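PDB 3VA7: KLLA0E08119p from Kluyveromyces lactis, which probably catalyses ATP- and biotin-dependent carboxylation of urea to urea-1-carboxylate, forming the urea carboxylase part of a longer enzyme that probably also hydrolyses allophanate. Local coordinates for residues Glu684-Asp689 with Gly734-Thr739; Phe700-Ile705 with Trp768-Leu773; Pro743-Cys748 with Asp777-Val782. One frame throughout, in Å; residues are numbered along the deposited sequence.

Interaction 1. Residues Glu684-Asp689 with Gly734-Thr739; sequences EQFFND and GAINFT. With BTI (5-(hexahydro-2-oxo-1H-thieno[3,4-D]imidazol-6-yl)pentanal), chain B.
Helix 680-688 passes strand 735-739 at the distance of one layer of side chains, the nearest CA atoms, those of Phe686 and Ile736, being 10.8 Å apart, with no hydrogen bond from one segment to the other. Phe686 reaches across, its ring touching Ile736 with CZ and Phe738 with its CD1-CE1 side. With CG anti to the backbone N (chi1 177°), the ring stands out from the helix toward the strand. Ile736 meets the rim of the ring: both its methyls reach the far corner, CD1 lying 3.9 Å from Phe686 CZ and near the ring plane. On the Phe738 side, CE1 of Phe686 is 3.8 Å from CE1 of Phe738, and Phe738 CZ also lies close. Here Phe686 comes to the edge of the Phe738 ring, the two side chains running past each other in opposite senses. The strand belongs to the curled seven-stranded mixed sheet in the carboxyltransferase region (subdomains A and B), and the helix packs against one face of it. The residues next along the strand serve the other face, where biotin is bound. Asn737 OD1 accepts a hydrogen bond from BTI N2 at 3.0 Å, with an N-H...O angle of 153°, while its ND2 makes a weak bond to Val757 O. Thr739 adds an apolar touch, its CG2 3.6 Å from BTI C4. On the helix side, Trp691 NE1 is hydrogen-bonded to Phe686 O.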
loop_
_atom_site.group_PDB
_atom_site.type_symbol
_atom_site.label_atom_id
_atom_site.label_comp_id
_atom_site.label_asym_id
_atom_site.label_seq_id
_atom_site.Cartn_x
_atom_site.Cartn_y
_atom_site.Cartn_z
ATOM N N GLU A 684 14.232 -0.096 -40.136
ATOM C CA GLU A 684 15.301 -1.051 -40.417
ATOM C C GLU A 684 16.338 -1.024 -39.313
ATOM O O GLU A 684 16.594 -2.075 -38.706
ATOM C CB GLU A 684 16.009 -0.787 -41.750
ATOM C CG GLU A 684 15.128 -0.241 -42.857
ATOM C CD GLU A 684 15.844 -0.269 -44.210
ATOM O OE1 GLU A 684 16.999 -0.790 -44.240
ATOM O OE2 GLU A 684 15.251 0.210 -45.226
ATOM N N GLN A 685 16.926 0.150 -39.036
ATOM C CA GLN A 685 17.984 0.200 -38.022
ATOM C C GLN A 685 17.471 -0.337 -36.711
ATOM O O GLN A 685 18.243 -0.969 -35.993
ATOM C CB GLN A 685 18.467 1.599 -37.696
ATOM C CG GLN A 685 18.768 2.532 -38.824
ATOM C CD GLN A 685 19.346 3.814 -38.272
ATOM O OE1 GLN A 685 20.131 3.778 -37.302
ATOM N NE2 GLN A 685 18.975 4.949 -38.869
ATOM N N PHE A 686 16.185 -0.093 -36.404
ATOM C CA PHE A 686 15.590 -0.520 -35.139
ATOM C C PHE A 686 15.777 -1.996 -34.926
ATOM O O PHE A 686 16.088 -2.411 -33.810
ATOM C CB PHE A 686 14.100 -0.134 -35.037
ATOM C CG PHE A 686 13.408 -0.624 -33.772
ATOM C CD1 PHE A 686 13.441 0.139 -32.594
ATOM C CD2 PHE A 686 12.739 -1.841 -33.751
ATOM C CE1 PHE A 686 12.794 -0.279 -31.395
ATOM C CE2 PHE A 686 12.107 -2.295 -32.580
ATOM C CZ PHE A 686 12.114 -1.489 -31.396
ATOM N N PHE A 687 15.562 -2.771 -36.003
ATOM C CA PHE A 687 15.628 -4.247 -35.982
ATOM C C PHE A 687 17.018 -4.784 -36.372
ATOM O O PHE A 687 17.374 -5.912 -35.997
ATOM C CB PHE A 687 14.585 -4.852 -36.903
ATOM C CG PHE A 687 13.143 -4.653 -36.455
ATOM C CD1 PHE A 687 12.514 -5.580 -35.624
ATOM C CD2 PHE A 687 12.383 -3.592 -36.944
ATOM C CE1 PHE A 687 11.151 -5.441 -35.248
ATOM C CE2 PHE A 687 11.022 -3.424 -36.565
ATOM C CZ PHE A 687 10.403 -4.345 -35.716
ATOM N N ASN A 688 17.798 -3.982 -37.117
ATOM C CA ASN A 688 19.155 -4.367 -37.492
ATOM C C ASN A 688 20.152 -4.193 -36.348
ATOM O O ASN A 688 20.916 -5.120 -36.081
ATOM C CB ASN A 688 19.653 -3.625 -38.737
ATOM C CG ASN A 688 18.881 -3.990 -40.030
ATOM O OD1 ASN A 688 18.062 -4.942 -40.080
ATOM N ND2 ASN A 688 19.146 -3.211 -41.096
ATOM N N ASP A 689 20.165 -3.027 -35.689
ATOM C CA ASP A 689 21.108 -2.773 -34.568
ATOM C C ASP A 689 20.776 -3.432 -33.219
ATOM O O ASP A 689 19.643 -3.886 -32.996
ATOM C CB ASP A 689 21.359 -1.282 -34.364
ATOM C CG ASP A 689 21.792 -0.606 -35.638
ATOM O OD1 ASP A 689 21.822 0.653 -35.664
ATOM O OD2 ASP A 689 22.049 -1.341 -36.637
ATOM N N GLY A 734 4.757 -4.871 -22.764
ATOM C CA GLY A 734 5.843 -5.297 -23.587
ATOM C C GLY A 734 6.164 -4.256 -24.635
ATOM O O GLY A 734 7.135 -4.423 -25.392
ATOM N N ALA A 735 5.373 -3.185 -24.718
ATOM C CA ALA A 735 5.563 -2.209 -25.801
ATOM C C ALA A 735 6.934 -1.544 -25.692
ATOM O O ALA A 735 7.529 -1.393 -24.575
ATOM C CB ALA A 735 4.477 -1.148 -25.766
ATOM N N ILE A 736 7.454 -1.120 -26.834
ATOM C CA ILE A 736 8.760 -0.469 -26.805
ATOM C C ILE A 736 8.451 0.994 -27.054
ATOM O O ILE A 736 8.174 1.404 -28.161
ATOM C CB ILE A 736 9.746 -1.151 -27.780
ATOM C CG1 ILE A 736 9.969 -2.598 -27.328
ATOM C CG2 ILE A 736 11.081 -0.532 -27.768
ATOM C CD1 ILE A 736 10.540 -3.465 -28.445
ATOM N N ASN A 737 8.451 1.756 -25.971
ATOM C CA ASN A 737 7.917 3.121 -25.922
ATOM C C ASN A 737 9.054 4.091 -26.092
ATOM O O ASN A 737 10.060 4.013 -25.358
ATOM C CB ASN A 737 7.294 3.305 -24.526
ATOM C CG ASN A 737 6.541 4.622 -24.345
ATOM O OD1 ASN A 737 6.657 5.219 -23.303
ATOM N ND2 ASN A 737 5.730 5.026 -25.312
ATOM N N PHE A 738 8.898 4.994 -27.054
ATOM C CA PHE A 738 9.886 6.007 -27.346
ATOM C C PHE A 738 9.609 7.314 -26.549
ATOM O O PHE A 738 8.897 8.227 -27.026
ATOM C CB PHE A 738 9.971 6.250 -28.870
ATOM C CG PHE A 738 10.972 5.357 -29.571
ATOM C CD1 PHE A 738 10.606 4.101 -30.043
ATOM C CD2 PHE A 738 12.293 5.758 -29.741
ATOM C CE1 PHE A 738 11.557 3.256 -30.638
ATOM C CE2 PHE A 738 13.232 4.926 -30.334
ATOM C CZ PHE A 738 12.859 3.680 -30.785
ATOM N N THR A 739 10.183 7.420 -25.344
ATOM C CA THR A 739 9.943 8.607 -24.506
ATOM C C THR A 739 10.889 9.640 -25.023
ATOM O O THR A 739 12.027 9.706 -24.578
ATOM C CB THR A 739 10.239 8.338 -23.027
ATOM O OG1 THR A 739 11.654 8.092 -22.868
ATOM C CG2 THR A 739 9.456 7.132 -22.537
HETATM C C11 BTI B . 11.417 3.673 -16.435
HETATM O O11 BTI B . 11.799 4.882 -16.378
HETATM C C10 BTI B . 10.139 3.175 -17.175
HETATM C C9 BTI B . 9.355 4.357 -17.743
HETATM C C8 BTI B . 8.265 4.014 -18.749
HETATM C C7 BTI B . 7.833 5.174 -19.669
HETATM C C2 BTI B . 7.509 6.473 -18.960
HETATM S S1 BTI B . 6.195 6.310 -17.787
HETATM C C6 BTI B . 5.763 8.013 -17.844
HETATM C C5 BTI B . 6.189 8.563 -19.188
HETATM N N3 BTI B . 4.956 8.544 -19.930
HETATM C C3 BTI B . 4.983 7.631 -20.865
HETATM O O3 BTI B . 4.000 7.440 -21.721
HETATM N N2 BTI B . 6.118 6.964 -20.877
HETATM C C4 BTI B . 7.065 7.549 -19.936
#

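Interaction 2. Residues Phe700-Ile705 with Trp768-Leu773; sequences FGVRLI and WKVGQL. With BTI (5-(hexahydro-2-oxo-1H-thieno[3,4-D]imidazol-6-yl)pentanal), chain B.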
loop_
_atom_site.group_PDB
_atom_site.type_symbol
_atom_site.label_atom_id
_atom_site.label_comp_id
_atom_site.label_asym_id
_atom_site.label_seq_id
_atom_site.Cartn_x
_atom_site.Cartn_y
_atom_site.Cartn_z
ATOM N N PHE A 700 9.334 -0.951 -13.619
ATOM C CA PHE A 700 8.456 -0.049 -14.358
ATOM C C PHE A 700 8.740 -0.216 -15.832
ATOM O O PHE A 700 7.871 0.089 -16.680
ATOM C CB PHE A 700 8.573 1.470 -13.992
ATOM C CG PHE A 700 8.595 1.778 -12.514
ATOM C CD1 PHE A 700 9.408 2.790 -12.035
ATOM C CD2 PHE A 700 7.834 1.064 -11.611
ATOM C CE1 PHE A 700 9.440 3.114 -10.690
ATOM C CE2 PHE A 700 7.886 1.354 -10.228
ATOM C CZ PHE A 700 8.691 2.375 -9.785
ATOM N N GLY A 701 9.955 -0.672 -16.154
ATOM C CA GLY A 701 10.383 -0.723 -17.529
ATOM C C GLY A 701 11.888 -0.738 -17.651
ATOM O O GLY A 701 12.592 -0.293 -16.765
ATOM N N VAL A 702 12.375 -1.246 -18.775
ATOM C CA VAL A 702 13.769 -1.497 -18.983
ATOM C C VAL A 702 14.245 -0.562 -20.046
ATOM O O VAL A 702 13.834 -0.645 -21.172
ATOM C CB VAL A 702 14.006 -2.994 -19.303
ATOM C CG1 VAL A 702 15.409 -3.248 -19.864
ATOM C CG2 VAL A 702 13.744 -3.833 -18.003
ATOM N N ARG A 703 15.086 0.380 -19.655
ATOM C CA ARG A 703 15.538 1.440 -20.564
ATOM C C ARG A 703 16.693 0.967 -21.532
ATOM O O ARG A 703 17.531 0.118 -21.182
ATOM C CB ARG A 703 15.887 2.666 -19.715
ATOM C CG ARG A 703 16.464 3.849 -20.453
ATOM C CD ARG A 703 15.426 4.530 -21.340
ATOM N NE ARG A 703 14.464 5.305 -20.562
ATOM C CZ ARG A 703 13.541 6.087 -21.105
ATOM N NH1 ARG A 703 13.414 6.161 -22.428
ATOM N NH2 ARG A 703 12.722 6.773 -20.335
ATOM N N LEU A 704 16.710 1.492 -22.752
ATOM C CA LEU A 704 17.632 0.958 -23.784
ATOM C C LEU A 704 18.517 2.055 -24.338
ATOM O O LEU A 704 18.086 3.212 -24.443
ATOM C CB LEU A 704 16.857 0.300 -24.945
ATOM C CG LEU A 704 15.935 -0.883 -24.574
ATOM C CD1 LEU A 704 15.159 -1.374 -25.752
ATOM C CD2 LEU A 704 16.668 -2.052 -23.924
ATOM N N ILE A 705 19.754 1.706 -24.677
ATOM C CA ILE A 705 20.636 2.636 -25.349
ATOM C C ILE A 705 20.865 2.092 -26.763
ATOM O O ILE A 705 21.242 0.927 -26.932
ATOM C CB ILE A 705 22.012 2.777 -24.607
ATOM C CG1 ILE A 705 21.809 3.157 -23.114
ATOM C CG2 ILE A 705 22.866 3.857 -25.302
ATOM C CD1 ILE A 705 22.865 2.599 -22.111
ATOM N N TRP A 768 9.551 -12.739 -20.494
ATOM C CA TRP A 768 10.429 -13.322 -19.494
ATOM C C TRP A 768 11.880 -13.006 -19.739
ATOM O O TRP A 768 12.619 -12.902 -18.808
ATOM C CB TRP A 768 10.285 -14.830 -19.407
ATOM C CG TRP A 768 11.144 -15.608 -20.420
ATOM C CD1 TRP A 768 10.761 -16.031 -21.668
ATOM C CD2 TRP A 768 12.508 -16.043 -20.251
ATOM N NE1 TRP A 768 11.807 -16.696 -22.291
ATOM C CE2 TRP A 768 12.884 -16.726 -21.446
ATOM C CE3 TRP A 768 13.447 -15.922 -19.213
ATOM C CZ2 TRP A 768 14.160 -17.302 -21.623
ATOM C CZ3 TRP A 768 14.716 -16.468 -19.394
ATOM C CH2 TRP A 768 15.059 -17.156 -20.601
ATOM N N LYS A 769 12.283 -12.868 -20.991
ATOM C CA LYS A 769 13.649 -12.498 -21.307
ATOM C C LYS A 769 13.947 -11.146 -20.721
ATOM O O LYS A 769 15.025 -10.947 -20.104
ATOM C CB LYS A 769 13.928 -12.496 -22.820
ATOM C CG LYS A 769 14.185 -13.894 -23.402
ATOM C CD LYS A 769 14.194 -13.870 -24.935
ATOM C CE LYS A 769 14.225 -15.280 -25.416
ATOM N NZ LYS A 769 13.763 -15.431 -26.822
ATOM N N VAL A 770 12.992 -10.225 -20.898
ATOM C CA VAL A 770 13.148 -8.849 -20.437
ATOM C C VAL A 770 13.289 -8.830 -18.916
ATOM O O VAL A 770 14.065 -8.049 -18.373
ATOM C CB VAL A 770 12.010 -7.947 -20.963
ATOM C CG1 VAL A 770 12.195 -6.491 -20.531
ATOM C CG2 VAL A 770 11.994 -8.023 -22.475
ATOM N N GLY A 771 12.620 -9.741 -18.236
ATOM C CA GLY A 771 12.880 -9.936 -16.794
ATOM C C GLY A 771 14.253 -10.492 -16.367
ATOM O O GLY A 771 14.500 -10.728 -15.179
ATOM N N GLN A 772 15.145 -10.716 -17.315
ATOM C CA GLN A 772 16.438 -11.286 -16.966
ATOM C C GLN A 772 17.566 -10.406 -17.471
ATOM O O GLN A 772 18.758 -10.692 -17.236
ATOM C CB GLN A 772 16.563 -12.753 -17.462
ATOM C CG GLN A 772 15.664 -13.775 -16.728
ATOM C CD GLN A 772 15.988 -13.877 -15.252
ATOM O OE1 GLN A 772 16.984 -13.322 -14.822
ATOM N NE2 GLN A 772 15.151 -14.584 -14.457
ATOM N N LEU A 773 17.180 -9.324 -18.152
ATOM C CA LEU A 773 18.125 -8.301 -18.564
ATOM C C LEU A 773 18.803 -7.590 -17.346
ATOM O O LEU A 773 18.215 -7.486 -16.277
ATOM C CB LEU A 773 17.445 -7.311 -19.507
ATOM C CG LEU A 773 16.808 -7.792 -20.833
ATOM C CD1 LEU A 773 16.236 -6.586 -21.627
ATOM C CD2 LEU A 773 17.794 -8.598 -21.688
HETATM C C11 BTI B . 11.417 3.673 -16.435
HETATM O O11 BTI B . 11.799 4.882 -16.378
HETATM C C10 BTI B . 10.139 3.175 -17.175
HETATM C C9 BTI B . 9.355 4.357 -17.743
HETATM C C8 BTI B . 8.265 4.014 -18.749
HETATM C C7 BTI B . 7.833 5.174 -19.669
HETATM C C2 BTI B . 7.509 6.473 -18.960
HETATM S S1 BTI B . 6.195 6.310 -17.787
HETATM C C6 BTI B . 5.763 8.013 -17.844
HETATM C C5 BTI B . 6.189 8.563 -19.188
HETATM N N3 BTI B . 4.956 8.544 -19.930
HETATM C C3 BTI B . 4.983 7.631 -20.865
HETATM O O3 BTI B . 4.000 7.440 -21.721
HETATM N N2 BTI B . 6.118 6.964 -20.877
HETATM C C4 BTI B . 7.065 7.549 -19.936
#
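Val702 turns both of its methyls toward segment 768-773, each meeting a different residue, Val770 or Leu773. The strand carrying it, 701-705, is part of the curled seven-stranded mixed sheet of the carboxyltransferase region, and what packs on it is the short, weakly bonded helix about 768-770 together with the turn that follows. Backbones come within 7.5 Å, measured between the CA atoms of Val702 and Val770, and the contact is wholly apolar, without a hydrogen bond between the segments. The two valines lie alongside each other and point in opposite directions. Val702 CG2 sits 4.0 Å from Val770 CG1, which also nears the CB of Val702, so one methyl of Val770 does all the touching. That methyl is the one set anti to the backbone N, at chi1 -178°, which carries it out from the helix toward the strand. Leu773 arrives at an oblique angle instead, its CD1 placed 3.9 Å from Val702 CG1. The three side chains are buried; Val770 also touches Ile745 and Thr747, and Leu773 touches Trp663. Away from this layer the strand faces the bound biotin. Phe700 CB and Gly701 CA each approach the C10 carbon of the BTI tail at 3.9 Å. Arg703, next after Val702, also reaches to the pocket side, where its NH2 makes a weak hydrogen bond to Ser1016 OG. Beside the tail, the carbonyl oxygen of Gly701 makes a weak hydrogen bond with NZ of Lys1202, the pocket lysine in the Met-Lys biotinylation sequence, which probably carries the biotin.

Interaction 3. Residues Pro743-Cys748 with Asp777-Val782; sequences PVIITC and DTIQFV
Ile745 sets its CG1 branch anti to the carbonyl carbon (chi1 -52°) and runs on extended to CD1, which is thereby carried off strand 742-746 toward Ile779 and Phe781. Ile779 answers from strand 778-783 with CG1 between its backbone N and carbonyl carbon (chi1 73°), bringing its own CD1 forward. Both strands are members of the curled seven-stranded sheet in the carboxyltransferase region, but they are not neighbours in it. The CA atoms of Ile745 and Phe781 stand 11.3 Å apart, a separation bridged by side chains alone in the apolar interior that the sheet wraps. Ile745 and Ile779 meet tip to tip, their CD1 atoms 4.2 Å from each other. The closer approach is to the aromatic: Ile745 CD1 lies 3.9 Å from Phe781 CZ, at the ring edge and in its plane, so the methyl touches the outer corner of the ring and not its face. A face is instead used within segment 777-782, where Ile779 CG1 sits 4.2 Å above the plane of the Phe781 ring, offset toward the rim. The ring is thus met at its edge from one strand and over one face from its own. No hydrogen bond joins the segments; the three touching side chains are buried and apolar. Leu704 of strand 701-705 touches both Ile779 and Phe781, and Trp691 also meets the Phe781 ring, the planes at about 45°. Gln780, between Ile779 and Phe781 along the strand, points the other way: its OE1 is hydrogen-bonded to Lys664 NZ, and its NE2 to the backbone oxygen of Phe687.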
loop_
_atom_site.group_PDB
_atom_site.type_symbol
_atom_site.label_atom_id
_atom_site.label_comp_id
_atom_site.label_asym_id
_atom_site.label_seq_id
_atom_site.Cartn_x
_atom_site.Cartn_y
_atom_site.Cartn_z
ATOM N N PRO A 743 14.107 4.751 -26.079
ATOM C CA PRO A 743 13.031 3.797 -25.845
ATOM C C PRO A 743 13.188 3.025 -24.569
ATOM O O PRO A 743 14.261 2.940 -24.027
ATOM C CB PRO A 743 13.153 2.828 -27.023
ATOM C CG PRO A 743 14.688 2.764 -27.264
ATOM C CD PRO A 743 15.289 4.090 -26.686
ATOM N N VAL A 744 12.099 2.430 -24.116
ATOM C CA VAL A 744 12.116 1.690 -22.888
ATOM C C VAL A 744 11.072 0.611 -23.025
ATOM O O VAL A 744 9.983 0.847 -23.609
ATOM C CB VAL A 744 11.816 2.602 -21.692
ATOM C CG1 VAL A 744 10.631 3.565 -21.994
ATOM C CG2 VAL A 744 11.582 1.797 -20.449
ATOM N N ILE A 745 11.389 -0.574 -22.522
ATOM C CA ILE A 745 10.424 -1.618 -22.575
ATOM C C ILE A 745 9.484 -1.597 -21.372
ATOM O O ILE A 745 9.919 -1.821 -20.253
ATOM C CB ILE A 745 11.069 -3.004 -22.661
ATOM C CG1 ILE A 745 12.095 -3.051 -23.815
ATOM C CG2 ILE A 745 9.952 -4.093 -22.829
ATOM C CD1 ILE A 745 12.995 -4.232 -23.667
ATOM N N ILE A 746 8.186 -1.416 -21.651
ATOM C CA ILE A 746 7.098 -1.425 -20.662
ATOM C C ILE A 746 6.911 -2.815 -20.021
ATOM O O ILE A 746 6.484 -3.753 -20.675
ATOM C CB ILE A 746 5.723 -0.898 -21.301
ATOM C CG1 ILE A 746 5.907 0.404 -22.098
ATOM C CG2 ILE A 746 4.657 -0.674 -20.255
ATOM C CD1 ILE A 746 6.537 1.443 -21.286
ATOM N N THR A 747 7.188 -2.957 -18.741
ATOM C CA THR A 747 7.097 -4.279 -18.138
ATOM C C THR A 747 5.962 -4.367 -17.101
ATOM O O THR A 747 5.137 -3.473 -17.015
ATOM C CB THR A 747 8.446 -4.616 -17.502
ATOM O OG1 THR A 747 8.817 -3.527 -16.579
ATOM C CG2 THR A 747 9.543 -4.853 -18.643
ATOM N N CYS A 748 5.920 -5.414 -16.285
ATOM C CA CYS A 748 4.724 -5.671 -15.451
ATOM C C CYS A 748 4.341 -4.653 -14.364
ATOM O O CYS A 748 3.224 -4.690 -13.883
ATOM C CB CYS A 748 4.751 -7.078 -14.864
ATOM S SG CYS A 748 6.154 -7.304 -13.734
ATOM N N ASP A 777 23.594 -5.486 -20.768
ATOM C CA ASP A 777 23.241 -6.574 -21.691
ATOM C C ASP A 777 22.993 -5.938 -23.045
ATOM O O ASP A 777 22.661 -4.761 -23.112
ATOM C CB ASP A 777 22.002 -7.368 -21.266
ATOM C CG ASP A 777 22.251 -8.311 -20.088
ATOM O OD1 ASP A 777 21.286 -9.019 -19.693
ATOM O OD2 ASP A 777 23.374 -8.354 -19.514
ATOM N N THR A 778 23.196 -6.705 -24.120
ATOM C CA THR A 778 22.791 -6.291 -25.460
ATOM C C THR A 778 21.573 -7.105 -25.910
ATOM O O THR A 778 21.426 -8.279 -25.569
ATOM C CB THR A 778 23.940 -6.492 -26.504
ATOM O OG1 THR A 778 24.528 -7.793 -26.326
ATOM C CG2 THR A 778 25.016 -5.460 -26.329
ATOM N N ILE A 779 20.706 -6.507 -26.703
ATOM C CA ILE A 779 19.550 -7.237 -27.188
ATOM C C ILE A 779 19.315 -6.860 -28.611
ATOM O O ILE A 779 19.769 -5.787 -29.048
ATOM C CB ILE A 779 18.246 -6.969 -26.334
ATOM C CG1 ILE A 779 17.668 -5.577 -26.597
ATOM C CG2 ILE A 779 18.510 -7.128 -24.826
ATOM C CD1 ILE A 779 16.580 -5.162 -25.587
ATOM N N GLN A 780 18.598 -7.720 -29.329
ATOM C CA GLN A 780 18.141 -7.430 -30.693
ATOM C C GLN A 780 16.726 -7.926 -30.782
ATOM O O GLN A 780 16.396 -9.057 -30.356
ATOM C CB GLN A 780 18.975 -8.170 -31.735
ATOM C CG GLN A 780 18.665 -7.749 -33.158
ATOM C CD GLN A 780 19.481 -8.519 -34.207
ATOM O OE1 GLN A 780 19.962 -9.643 -33.961
ATOM N NE2 GLN A 780 19.628 -7.920 -35.384
ATOM N N PHE A 781 15.878 -7.060 -31.318
ATOM C CA PHE A 781 14.461 -7.373 -31.478
ATOM C C PHE A 781 14.217 -8.077 -32.783
ATOM O O PHE A 781 14.617 -7.652 -33.857
ATOM C CB PHE A 781 13.625 -6.096 -31.382
ATOM C CG PHE A 781 13.675 -5.449 -30.030
ATOM C CD1 PHE A 781 13.219 -6.144 -28.896
ATOM C CD2 PHE A 781 14.165 -4.145 -29.885
ATOM C CE1 PHE A 781 13.266 -5.568 -27.650
ATOM C CE2 PHE A 781 14.211 -3.542 -28.614
ATOM C CZ PHE A 781 13.778 -4.248 -27.488
ATOM N N VAL A 782 13.524 -9.166 -32.687
ATOM C CA VAL A 782 13.418 -10.071 -33.799
ATOM C C VAL A 782 11.908 -10.122 -34.153
ATOM O O VAL A 782 11.062 -10.383 -33.280
ATOM C CB VAL A 782 14.052 -11.382 -33.283
ATOM C CG1 VAL A 782 13.058 -12.408 -32.997
ATOM C CG2 VAL A 782 15.165 -11.841 -34.191
#

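All three contacts involve strands of one curled sheet, and their centres lie close: interactions 2 and 3 are about 5 Å apart, interactions 1 and 3 about 8 Å, interactions 1 and 2 about 13 Å. Strand 742-746 lies between strands 735-739 and 701-705, with Asn737 O 2.9 Å from Val744 N on one side and Val702 O 2.8 Å from Ile745 N on the other. The rings of Phe686 and Phe781, nearly parallel at about 10°, join interactions 1 and 3. On the biotin face, Thr739 OG1 and Arg703 NH1, 2.6 Å apart, link interactions 1 and 2. Asn737, Thr739, Phe700, Gly701 and Val744 all line the biotin pocket.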